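Local coordinates for protein alpha-pyrone synthesis polyketide synthase-like Pks18 (Mycobacterium tuberculosis, PDB 1TED) that probably extends medium- and long-chain acyl-CoA starters with malonyl-CoA units to make tri- and tetraketide alpha-pyrones, as a homodimeric type III polyketide synthase, at residues L302-H313 with E364-F375; E36-R44 with S351-M359. All coordinates share one frame; numbering follows the deposited sequence.

Contact 1 (L302-H313 with E364-F375); sequences LQISDIDLWAIH and ESAKAISTGVAF
Phe375 owes its place against Ile312 and Trp310 to its first torsion: chi1 is 59°, which sets CG between the backbone N and carbonyl carbon and lays the ring alongside the Ile312 side chain, where CZ lies 3.7 Å from Ile312 CG1 and CE2 comes near Trp310 CE3. In Val373 chi1 of 175° puts CG1 anti to the backbone N and CG2 beside it, where CG2 meets Ile307 CD1 at 3.9 Å. Val373 CB packs 3.6 Å from Trp310 CZ3, the two side chains running side by side. Ile307 completes this apolar face: its CG2 rests over one face of the indole and its CD1 meets Thr371 CG2. Branched and aromatic residues suit this layer, which helix 281-299 covers. On the other face Ala311 lies against Val355 and Met359 of helix 349-361, and its CB sits 3.5 Å from Ala374 CB. The backbones are joined in parallel, with Ala311 N donating to Val373 O at 2.9 Å and His313 N to Phe375 O at 2.9 Å, while the bond from Val373 N to Leu309 O is weak. Asp308 ends the ladder with its carboxylate: Thr371 N gives a nearly straight bond to the anti lone pair of OD2 (3.0 Å, 171°), and Lys367 NZ bridges to the syn side of OD1 at 3.2 Å. Glu364 OE2 accepts from the hydroxyls of Ser365 and Ser370, and its OE1 pairs with Arg392. This is the parallel edge pair of a thiolase-fold sheet, carrying His313 to the side of Cys175, the nucleophile by similarity, as in chalcone synthases.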
loop_
_atom_site.group_PDB
_atom_site.type_symbol
_atom_site.label_atom_id
_atom_site.label_comp_id
_atom_site.label_asym_id
_atom_site.label_seq_id
_atom_site.Cartn_x
_atom_site.Cartn_y
_atom_site.Cartn_z
ATOM N N LEU A 302 -5.850 30.208 9.934
ATOM C CA LEU A 302 -4.827 30.835 9.115
ATOM C C LEU A 302 -5.289 31.114 7.691
ATOM O O LEU A 302 -6.296 30.570 7.225
ATOM C CB LEU A 302 -3.594 29.933 9.070
ATOM C CG LEU A 302 -2.924 29.607 10.405
ATOM C CD1 LEU A 302 -2.059 28.349 10.266
ATOM C CD2 LEU A 302 -2.094 30.799 10.854
ATOM N N GLN A 303 -4.533 31.975 7.018
ATOM C CA GLN A 303 -4.775 32.356 5.628
ATOM C C GLN A 303 -3.454 32.045 4.946
ATOM O O GLN A 303 -2.461 31.785 5.618
ATOM C CB GLN A 303 -4.996 33.856 5.472
ATOM C CG GLN A 303 -5.949 34.526 6.421
ATOM C CD GLN A 303 -5.796 36.032 6.328
ATOM O OE1 GLN A 303 -5.675 36.577 5.231
ATOM N NE2 GLN A 303 -5.793 36.710 7.471
ATOM N N ILE A 304 -3.437 32.123 3.623
ATOM C CA ILE A 304 -2.230 31.856 2.852
ATOM C C ILE A 304 -1.075 32.824 3.163
ATOM O O ILE A 304 0.089 32.426 3.161
ATOM C CB ILE A 304 -2.548 31.873 1.334
ATOM C CG1 ILE A 304 -3.543 30.752 1.009
ATOM C CG2 ILE A 304 -1.282 31.691 0.523
ATOM C CD1 ILE A 304 -3.942 30.667 -0.464
ATOM N N SER A 305 -1.397 34.082 3.453
ATOM C CA SER A 305 -0.383 35.098 3.758
ATOM C C SER A 305 0.356 34.901 5.084
ATOM O O SER A 305 1.392 35.522 5.316
ATOM C CB SER A 305 -1.021 36.491 3.752
ATOM O OG SER A 305 -2.020 36.599 4.754
ATOM N N ASP A 306 -0.176 34.054 5.960
ATOM C CA ASP A 306 0.461 33.790 7.249
ATOM C C ASP A 306 1.622 32.807 7.146
ATOM O O ASP A 306 2.497 32.779 8.010
ATOM C CB ASP A 306 -0.532 33.174 8.239
ATOM C CG ASP A 306 -1.621 34.121 8.652
ATOM O OD1 ASP A 306 -1.310 35.288 8.974
ATOM O OD2 ASP A 306 -2.789 33.682 8.679
ATOM N N ILE A 307 1.628 32.005 6.089
ATOM C CA ILE A 307 2.631 30.958 5.924
ATOM C C ILE A 307 4.087 31.282 5.566
ATOM O O ILE A 307 4.358 32.004 4.614
ATOM C CB ILE A 307 2.108 29.900 4.901
ATOM C CG1 ILE A 307 0.744 29.361 5.358
ATOM C CG2 ILE A 307 3.117 28.781 4.732
ATOM C CD1 ILE A 307 0.738 28.762 6.782
ATOM N N ASP A 308 5.016 30.732 6.350
ATOM C CA ASP A 308 6.461 30.859 6.097
ATOM C C ASP A 308 6.765 29.471 5.537
ATOM O O ASP A 308 6.451 28.476 6.187
ATOM C CB ASP A 308 7.290 30.961 7.385
ATOM C CG ASP A 308 6.657 31.825 8.449
ATOM O OD1 ASP A 308 6.662 33.068 8.289
ATOM O OD2 ASP A 308 6.174 31.253 9.455
ATOM N N LEU A 309 7.363 29.361 4.365
ATOM C CA LEU A 309 7.666 28.026 3.830
ATOM C C LEU A 309 6.516 27.336 3.113
ATOM O O LEU A 309 5.466 27.045 3.689
ATOM C CB LEU A 309 8.149 27.064 4.930
ATOM C CG LEU A 309 9.306 27.424 5.866
ATOM C CD1 LEU A 309 9.502 26.313 6.886
ATOM C CD2 LEU A 309 10.565 27.647 5.059
ATOM N N TRP A 310 6.742 27.064 1.842
ATOM C CA TRP A 310 5.786 26.362 1.029
ATOM C C TRP A 310 6.556 25.200 0.425
ATOM O O TRP A 310 7.342 25.374 -0.504
ATOM C CB TRP A 310 5.219 27.280 -0.052
ATOM C CG TRP A 310 4.230 28.277 0.498
ATOM C CD1 TRP A 310 4.481 29.568 0.876
ATOM C CD2 TRP A 310 2.841 28.044 0.775
ATOM N NE1 TRP A 310 3.339 30.149 1.370
ATOM C CE2 TRP A 310 2.318 29.235 1.320
ATOM C CE3 TRP A 310 1.990 26.943 0.616
ATOM C CZ2 TRP A 310 0.978 29.357 1.709
ATOM C CZ3 TRP A 310 0.654 27.064 1.006
ATOM C CH2 TRP A 310 0.165 28.265 1.545
ATOM N N ALA A 311 6.356 24.018 0.992
ATOM C CA ALA A 311 7.018 22.812 0.503
ATOM C C ALA A 311 6.153 22.226 -0.605
ATOM O O ALA A 311 5.402 21.262 -0.403
ATOM C CB ALA A 311 7.206 21.798 1.649
ATOM N N ILE A 312 6.255 22.836 -1.779
ATOM C CA ILE A 312 5.496 22.407 -2.937
ATOM C C ILE A 312 6.219 21.266 -3.628
ATOM O O ILE A 312 7.398 21.383 -3.950
ATOM C CB ILE A 312 5.330 23.567 -3.936
ATOM C CG1 ILE A 312 4.579 24.724 -3.260
ATOM C CG2 ILE A 312 4.620 23.074 -5.195
ATOM C CD1 ILE A 312 4.483 25.976 -4.107
ATOM N N HIS A 313 5.520 20.158 -3.849
ATOM C CA HIS A 313 6.144 19.031 -4.518
ATOM C C HIS A 313 6.814 19.477 -5.816
ATOM O O HIS A 313 6.144 19.933 -6.743
ATOM C CB HIS A 313 5.130 17.945 -4.854
ATOM C CG HIS A 313 5.704 16.870 -5.717
ATOM N ND1 HIS A 313 6.733 16.055 -5.293
ATOM C CD2 HIS A 313 5.500 16.567 -7.021
ATOM C CE1 HIS A 313 7.145 15.306 -6.299
ATOM N NE2 HIS A 313 6.413 15.599 -7.359
ATOM N N GLU A 364 14.121 30.435 7.191
ATOM C CA GLU A 364 13.735 31.396 6.158
ATOM C C GLU A 364 13.482 32.773 6.760
ATOM O O GLU A 364 13.302 33.755 6.042
ATOM C CB GLU A 364 12.471 30.916 5.440
ATOM C CG GLU A 364 11.172 31.079 6.238
ATOM C CD GLU A 364 11.199 30.417 7.612
ATOM O OE1 GLU A 364 11.716 29.284 7.728
ATOM O OE2 GLU A 364 10.685 31.025 8.574
ATOM N N SER A 365 13.462 32.832 8.085
ATOM C CA SER A 365 13.231 34.079 8.796
ATOM C C SER A 365 13.795 33.935 10.200
ATOM O O SER A 365 14.320 32.881 10.558
ATOM C CB SER A 365 11.736 34.386 8.867
ATOM O OG SER A 365 11.068 33.439 9.680
ATOM N N ALA A 366 13.671 34.991 10.997
ATOM C CA ALA A 366 14.198 34.987 12.352
ATOM C C ALA A 366 13.188 34.609 13.428
ATOM O O ALA A 366 13.538 34.509 14.601
ATOM C CB ALA A 366 14.797 36.349 12.668
ATOM N N LYS A 367 11.941 34.388 13.041
ATOM C CA LYS A 367 10.926 34.039 14.024
ATOM C C LYS A 367 11.122 32.632 14.560
ATOM O O LYS A 367 11.469 31.722 13.814
ATOM C CB LYS A 367 9.528 34.193 13.413
ATOM C CG LYS A 367 9.340 33.463 12.098
ATOM C CD LYS A 367 8.241 34.091 11.250
ATOM C CE LYS A 367 6.872 33.978 11.898
ATOM N NZ LYS A 367 5.806 34.509 10.993
ATOM N N ALA A 368 10.930 32.470 15.868
ATOM C CA ALA A 368 11.055 31.168 16.508
ATOM C C ALA A 368 9.777 30.450 16.129
ATOM O O ALA A 368 8.693 30.899 16.486
ATOM C CB ALA A 368 11.137 31.322 18.010
ATOM N N ILE A 369 9.916 29.345 15.405
ATOM C CA ILE A 369 8.800 28.536 14.909
ATOM C C ILE A 369 8.303 29.066 13.569
ATOM O O ILE A 369 7.654 30.108 13.488
ATOM C CB ILE A 369 7.579 28.484 15.871
ATOM C CG1 ILE A 369 7.985 27.933 17.232
ATOM C CG2 ILE A 369 6.489 27.583 15.268
ATOM C CD1 ILE A 369 6.812 27.750 18.175
ATOM N N SER A 370 8.622 28.337 12.511
ATOM C CA SER A 370 8.198 28.707 11.171
ATOM C C SER A 370 7.004 27.811 10.851
ATOM O O SER A 370 7.029 26.616 11.140
ATOM C CB SER A 370 9.343 28.461 10.190
ATOM O OG SER A 370 10.519 29.098 10.651
ATOM N N THR A 371 5.948 28.377 10.285
ATOM C CA THR A 371 4.777 27.571 9.960
ATOM C C THR A 371 4.744 27.313 8.466
ATOM O O THR A 371 4.840 28.240 7.676
ATOM C CB THR A 371 3.476 28.278 10.393
ATOM O OG1 THR A 371 3.458 28.393 11.817
ATOM C CG2 THR A 371 2.248 27.495 9.944
ATOM N N GLY A 372 4.594 26.058 8.074
ATOM C CA GLY A 372 4.572 25.769 6.658
ATOM C C GLY A 372 3.508 24.794 6.209
ATOM O O GLY A 372 2.901 24.085 7.011
ATOM N N VAL A 373 3.277 24.789 4.904
ATOM C CA VAL A 373 2.319 23.897 4.288
ATOM C C VAL A 373 3.065 23.131 3.205
ATOM O O VAL A 373 3.824 23.711 2.420
ATOM C CB VAL A 373 1.160 24.652 3.597
ATOM C CG1 VAL A 373 0.265 23.644 2.880
ATOM C CG2 VAL A 373 0.355 25.489 4.625
ATOM N N ALA A 374 2.865 21.823 3.180
ATOM C CA ALA A 374 3.492 20.995 2.172
ATOM C C ALA A 374 2.369 20.265 1.451
ATOM O O ALA A 374 1.335 19.951 2.049
ATOM C CB ALA A 374 4.438 20.000 2.819
ATOM N N PHE A 375 2.544 20.044 0.156
ATOM C CA PHE A 375 1.551 19.306 -0.601
ATOM C C PHE A 375 2.143 18.760 -1.877
ATOM O O PHE A 375 3.134 19.275 -2.380
ATOM C CB PHE A 375 0.297 20.151 -0.898
ATOM C CG PHE A 375 0.560 21.410 -1.680
ATOM C CD1 PHE A 375 0.816 21.362 -3.039
ATOM C CD2 PHE A 375 0.524 22.647 -1.051
ATOM C CE1 PHE A 375 1.030 22.529 -3.761
ATOM C CE2 PHE A 375 0.740 23.815 -1.767
ATOM C CZ PHE A 375 0.992 23.755 -3.122
#

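Contact 2 (E36-R44 with S351-M359); sequences EGLATGTPR and SLIFVLETM
Leu38 and Thr40 meet helix 349-361 with their side chains, and the contact divides into a packed apolar side and a wetter polar one. On the packed side Leu38 and Ile353 run antiparallel alongside each other, Leu38 CG 4.0 Å from Ile353 CG2; chi1 of -179° carries the leucine branch to the helix. Its CD2 lies 3.6 Å from Glu357 CB, so the aliphatic root of the glutamate shares in the hydrophobic packing. Further along the strand Phe354 takes over: although its CB points away from the strand, the ring turns back beneath Thr40, whose methyl CG2 lies over one face, too close in the model for the CH-pi geometry to be trusted. Thr42 CG2 and Gly41 O approach the edge of the same ring, and Phe344 makes an edge-to-face stack with Phe354. Threonine suits these positions because it offers a methyl to the aromatic ring while keeping a hydroxyl for polar partners.

The looser side belongs to the carboxylate of Glu357. Thr40 OG1 gives only a weak bond to Glu357 OE1 (3.1 Å), whereas two waters do more of the joining. One accepts from Thr40 N at 2.7 Å and donates to Glu357 OE2 at 2.6 Å; the other donates to OE2 at 2.7 Å and reaches Leu38 O weakly. The extended glutamate thus satisfies strand backbone through solvent. A helix lying steeply across a central strand at 116° between their directions, and uniting the N- and C-terminal halves, is the layered alpha-beta packing of the thiolase fold.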
loop_
_atom_site.group_PDB
_atom_site.type_symbol
_atom_site.label_atom_id
_atom_site.label_comp_id
_atom_site.label_asym_id
_atom_site.label_seq_id
_atom_site.Cartn_x
_atom_site.Cartn_y
_atom_site.Cartn_z
ATOM N N GLU A 36 10.715 13.423 14.314
ATOM C CA GLU A 36 11.852 13.563 15.201
ATOM C C GLU A 36 13.181 13.248 14.533
ATOM O O GLU A 36 14.243 13.629 15.023
ATOM C CB GLU A 36 11.601 12.687 16.438
ATOM C CG GLU A 36 10.193 12.929 16.958
ATOM C CD GLU A 36 9.935 12.431 18.360
ATOM O OE1 GLU A 36 10.103 11.220 18.607
ATOM O OE2 GLU A 36 9.537 13.257 19.217
ATOM N N GLY A 37 13.105 12.569 13.395
ATOM C CA GLY A 37 14.298 12.223 12.651
ATOM C C GLY A 37 13.975 12.309 11.177
ATOM O O GLY A 37 12.864 11.982 10.769
ATOM N N LEU A 38 14.941 12.752 10.381
ATOM C CA LEU A 38 14.758 12.889 8.944
ATOM C C LEU A 38 16.089 12.723 8.216
ATOM O O LEU A 38 17.067 13.415 8.517
ATOM C CB LEU A 38 14.160 14.266 8.630
ATOM C CG LEU A 38 13.837 14.664 7.181
ATOM C CD1 LEU A 38 13.031 15.942 7.201
ATOM C CD2 LEU A 38 15.105 14.868 6.357
ATOM N N ALA A 39 16.116 11.819 7.245
ATOM C CA ALA A 39 17.325 11.567 6.470
ATOM C C ALA A 39 17.005 11.548 4.989
ATOM O O ALA A 39 15.884 11.242 4.572
ATOM C CB ALA A 39 17.963 10.252 6.876
ATOM N N THR A 40 18.022 11.849 4.199
ATOM C CA THR A 40 17.889 11.924 2.759
ATOM C C THR A 40 18.995 11.152 2.042
ATOM O O THR A 40 20.120 11.058 2.536
ATOM C CB THR A 40 17.927 13.402 2.356
ATOM O OG1 THR A 40 16.613 13.969 2.505
ATOM C CG2 THR A 40 18.445 13.561 0.962
ATOM N N GLY A 41 18.686 10.612 0.871
ATOM C CA GLY A 41 19.696 9.866 0.149
ATOM C C GLY A 41 19.350 9.498 -1.278
ATOM O O GLY A 41 18.183 9.358 -1.648
ATOM N N THR A 42 20.386 9.311 -2.085
ATOM C CA THR A 42 20.201 8.961 -3.483
ATOM C C THR A 42 21.408 8.165 -3.943
ATOM O O THR A 42 22.431 8.133 -3.255
ATOM C CB THR A 42 20.140 10.234 -4.363
ATOM O OG1 THR A 42 21.452 10.800 -4.458
ATOM C CG2 THR A 42 19.218 11.276 -3.754
ATOM N N PRO A 43 21.298 7.480 -5.094
ATOM C CA PRO A 43 22.469 6.728 -5.557
ATOM C C PRO A 43 23.579 7.748 -5.831
ATOM O O PRO A 43 23.302 8.949 -5.962
ATOM C CB PRO A 43 21.970 6.021 -6.823
ATOM C CG PRO A 43 20.682 6.707 -7.163
ATOM C CD PRO A 43 20.097 7.093 -5.846
ATOM N N ARG A 44 24.821 7.274 -5.911
ATOM C CA ARG A 44 25.969 8.150 -6.121
ATOM C C ARG A 44 26.134 8.694 -7.533
ATOM O O ARG A 44 26.690 9.776 -7.712
ATOM C CB ARG A 44 27.251 7.438 -5.685
ATOM N N SER A 351 10.682 13.466 -3.090
ATOM C CA SER A 351 10.947 14.896 -3.234
ATOM C C SER A 351 10.428 15.827 -2.151
ATOM O O SER A 351 11.130 16.736 -1.713
ATOM C CB SER A 351 10.465 15.366 -4.601
ATOM O OG SER A 351 11.167 14.676 -5.620
ATOM N N LEU A 352 9.203 15.607 -1.710
ATOM C CA LEU A 352 8.651 16.458 -0.679
ATOM C C LEU A 352 9.551 16.428 0.559
ATOM O O LEU A 352 9.770 17.451 1.199
ATOM C CB LEU A 352 7.231 15.984 -0.345
ATOM C CG LEU A 352 6.236 17.016 0.185
ATOM C CD1 LEU A 352 6.296 18.276 -0.657
ATOM C CD2 LEU A 352 4.829 16.414 0.164
ATOM N N ILE A 353 10.106 15.265 0.886
ATOM C CA ILE A 353 10.957 15.175 2.073
ATOM C C ILE A 353 12.334 15.828 1.891
ATOM O O ILE A 353 12.914 16.324 2.852
ATOM C CB ILE A 353 11.079 13.705 2.549
ATOM C CG1 ILE A 353 9.694 13.198 2.967
ATOM C CG2 ILE A 353 12.016 13.608 3.737
ATOM C CD1 ILE A 353 9.622 11.716 3.211
ATOM N N PHE A 354 12.844 15.848 0.660
ATOM C CA PHE A 354 14.119 16.511 0.385
ATOM C C PHE A 354 13.873 17.995 0.615
ATOM O O PHE A 354 14.724 18.714 1.132
ATOM C CB PHE A 354 14.548 16.312 -1.066
ATOM C CG PHE A 354 15.469 15.152 -1.279
ATOM C CD1 PHE A 354 15.110 13.873 -0.876
ATOM C CD2 PHE A 354 16.672 15.327 -1.956
ATOM C CE1 PHE A 354 15.934 12.776 -1.150
ATOM C CE2 PHE A 354 17.506 14.239 -2.237
ATOM C CZ PHE A 354 17.131 12.956 -1.832
ATOM N N VAL A 355 12.685 18.440 0.221
ATOM C CA VAL A 355 12.291 19.830 0.371
ATOM C C VAL A 355 12.235 20.260 1.827
ATOM O O VAL A 355 12.738 21.323 2.190
ATOM C CB VAL A 355 10.923 20.068 -0.286
ATOM C CG1 VAL A 355 10.371 21.431 0.114
ATOM C CG2 VAL A 355 11.077 19.987 -1.792
ATOM N N LEU A 356 11.620 19.424 2.653
ATOM C CA LEU A 356 11.471 19.683 4.076
ATOM C C LEU A 356 12.837 19.772 4.759
ATOM O O LEU A 356 13.052 20.647 5.598
ATOM C CB LEU A 356 10.589 18.582 4.692
ATOM C CG LEU A 356 9.987 18.654 6.105
ATOM C CD1 LEU A 356 11.055 18.342 7.110
ATOM C CD2 LEU A 356 9.379 20.022 6.381
ATOM N N GLU A 357 13.770 18.893 4.385
ATOM C CA GLU A 357 15.110 18.911 4.980
ATOM C C GLU A 357 15.860 20.231 4.759
ATOM O O GLU A 357 16.587 20.682 5.632
ATOM C CB GLU A 357 15.968 17.744 4.449
ATOM C CG GLU A 357 17.414 17.731 4.997
ATOM C CD GLU A 357 18.203 16.491 4.594
ATOM O OE1 GLU A 357 18.450 16.289 3.389
ATOM O OE2 GLU A 357 18.574 15.706 5.488
ATOM N N THR A 358 15.699 20.835 3.588
ATOM C CA THR A 358 16.364 22.104 3.291
ATOM C C THR A 358 15.817 23.200 4.199
ATOM O O THR A 358 16.570 24.033 4.705
ATOM C CB THR A 358 16.137 22.528 1.819
ATOM O OG1 THR A 358 16.810 21.609 0.947
ATOM C CG2 THR A 358 16.665 23.943 1.574
ATOM N N MET A 359 14.501 23.192 4.400
ATOM C CA MET A 359 13.840 24.186 5.240
ATOM C C MET A 359 14.260 24.009 6.689
ATOM O O MET A 359 14.319 24.974 7.456
ATOM C CB MET A 359 12.317 24.061 5.112
ATOM C CG MET A 359 11.800 24.302 3.688
ATOM S SD MET A 359 10.023 24.004 3.525
ATOM C CE MET A 359 9.625 24.951 2.021
HETATM O O HOH W 1 18.485 16.385 8.081
HETATM O O HOH W 2 19.874 13.461 5.351
#

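In the fold
Helix 349-361 ties the two contacts together: it packs on strand 32-41 in contact 2, and then leads in the chain to strand 370-378, which belongs to contact 1. Both strands lie in the same mixed sheet, the first near its middle and the second next to the edge strand 310-312. Contact 1 is the more buried, a strand pair held by backbone bonds, with charged groups gathered at one end. Contact 2 is partly buried and joins helix to sheet by side-chain packing, one weak side-chain bond and water bridges to the strand backbone. The two also touch directly: Ala311 CB packs on Val355, while Leu352 and Met359 reach its backbone.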